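Local structure of LS-24 (Lathyrus sativus, 3LP9) at residues F108-G113 with G146-V151. The protein probably binds one hemin per monomer or, as a dimer, spermine, the two ligands excluding each other, and may act in oxidative-stress response and polyamine biosynthesis. Residues are numbered along the deposited sequence; the frame is centred on the assembly and turned at random.
Sequences FPFFEG and GSNSMV
A 3-10 turn at Pro109-Phe111, following helix 104-107, packs beside a G1 beta bulge that sets Asn148 and Ser149 opposite Asp144; the CA atoms of Phe110 and Ser149 are 6.7 Å apart. In this four-bladed hemopexin propeller the contact joins the link between two blades to an edge strand, 149-157, of the sheet that follows. No hydrogen bond crosses between the segments; the Phe110 ring packs on the backbone of Asn148 and Ser149 and on the Met150 side chain. Phe110 has CG wedged between its own N and C (chi1 55°), which lays its ring against the bulge: Ser149 C sits over one face, displaced from the ring centre, and Phe108 C over the opposite one. Met150 comes obliquely, its CG 3.4 Å from Phe110 CD2. Its SD lies 5.1 Å from the Phe110 ring centroid, a Met-aromatic contact. Phe110 CE2 rests 3.5 Å above the centre of the Phe111 ring. An alanine in place of Phe110 would probably loosen the turn's hold on the bulge, since Met150 CG and Ser149 would lose their aromatic partner. Asn148 ND2 is hydrogen-bonded to Val107 O at the preceding helix, while Asn148 OD1 meets ring edges, 3.6 Å from Phe110 CE1 and 3.3 Å from Phe108 CD1.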
# COMPACT_ATOMS: atom_id res chain seq x y z
N PHE A 108 -8.69 11.89 -1.32
CA PHE A 108 -9.85 12.58 -0.77
C PHE A 108 -9.49 13.36 0.47
O PHE A 108 -9.75 12.87 1.56
CB PHE A 108 -10.96 11.56 -0.46
CG PHE A 108 -11.35 10.71 -1.63
CD1 PHE A 108 -12.08 11.24 -2.69
CD2 PHE A 108 -11.00 9.36 -1.67
CE1 PHE A 108 -12.45 10.46 -3.81
CE2 PHE A 108 -11.36 8.55 -2.78
CZ PHE A 108 -12.07 9.11 -3.84
N PRO A 109 -8.88 14.58 0.33
CA PRO A 109 -8.39 15.27 1.53
C PRO A 109 -9.45 15.46 2.64
O PRO A 109 -9.13 15.33 3.84
CB PRO A 109 -7.82 16.61 0.97
CG PRO A 109 -7.36 16.19 -0.44
CD PRO A 109 -8.52 15.34 -0.90
N PHE A 110 -10.68 15.79 2.24
CA PHE A 110 -11.77 16.06 3.20
C PHE A 110 -12.01 14.89 4.18
O PHE A 110 -12.81 15.02 5.12
CB PHE A 110 -13.10 16.38 2.47
CG PHE A 110 -13.51 15.33 1.49
CD1 PHE A 110 -13.18 15.44 0.17
CD2 PHE A 110 -14.19 14.21 1.90
CE1 PHE A 110 -13.51 14.44 -0.72
CE2 PHE A 110 -14.54 13.22 1.03
CZ PHE A 110 -14.19 13.31 -0.29
N PHE A 111 -11.32 13.75 3.96
CA PHE A 111 -11.48 12.57 4.78
C PHE A 111 -10.43 12.49 5.83
O PHE A 111 -10.58 11.71 6.77
CB PHE A 111 -11.44 11.28 3.95
CG PHE A 111 -12.80 10.80 3.52
CD1 PHE A 111 -13.95 11.26 4.15
CD2 PHE A 111 -12.93 9.94 2.45
CE1 PHE A 111 -15.22 10.87 3.72
CE2 PHE A 111 -14.16 9.54 2.01
CZ PHE A 111 -15.32 9.99 2.65
N GLU A 112 -9.37 13.24 5.67
CA GLU A 112 -8.34 13.29 6.64
C GLU A 112 -8.91 13.57 8.01
O GLU A 112 -9.79 14.43 8.16
CB GLU A 112 -7.37 14.38 6.27
CG GLU A 112 -6.41 14.74 7.33
CD GLU A 112 -5.28 15.46 6.67
OE1 GLU A 112 -5.24 15.35 5.39
OE2 GLU A 112 -4.43 16.12 7.32
N GLY A 113 -8.35 12.88 9.00
CA GLY A 113 -8.82 12.95 10.39
C GLY A 113 -10.29 12.56 10.65
O GLY A 113 -10.89 13.04 11.61
N GLY A 146 -16.47 15.04 -8.76
CA GLY A 146 -16.03 16.05 -9.73
C GLY A 146 -15.44 17.24 -9.00
O GLY A 146 -14.40 17.76 -9.38
N SER A 147 -16.14 17.69 -7.96
CA SER A 147 -15.67 18.80 -7.12
C SER A 147 -14.73 18.27 -6.04
O SER A 147 -13.97 19.03 -5.43
CB SER A 147 -16.82 19.53 -6.46
OG SER A 147 -17.29 18.81 -5.32
N ASN A 148 -14.80 16.96 -5.82
CA ASN A 148 -13.95 16.30 -4.83
C ASN A 148 -14.23 16.96 -3.50
O ASN A 148 -13.34 17.49 -2.88
CB ASN A 148 -12.44 16.34 -5.19
CG ASN A 148 -11.63 15.28 -4.43
OD1 ASN A 148 -12.20 14.24 -4.05
ND2 ASN A 148 -10.33 15.51 -4.22
N SER A 149 -15.49 16.90 -3.07
CA SER A 149 -15.92 17.54 -1.83
C SER A 149 -17.07 16.73 -1.22
O SER A 149 -17.59 15.79 -1.84
CB SER A 149 -16.42 18.94 -2.12
OG SER A 149 -17.66 18.86 -2.84
N MET A 150 -17.43 17.12 0.01
CA MET A 150 -18.53 16.57 0.76
C MET A 150 -19.82 17.33 0.43
O MET A 150 -19.87 18.56 0.62
CB MET A 150 -18.24 16.65 2.25
CG MET A 150 -17.07 15.81 2.74
SD MET A 150 -17.54 14.70 4.09
CE MET A 150 -17.67 15.87 5.41
N VAL A 151 -20.86 16.64 -0.05
CA VAL A 151 -22.07 17.37 -0.40
C VAL A 151 -22.81 17.80 0.90
O VAL A 151 -23.01 19.02 1.17
CB VAL A 151 -22.99 16.56 -1.34
CG1 VAL A 151 -24.23 17.37 -1.70
CG2 VAL A 151 -22.19 16.12 -2.60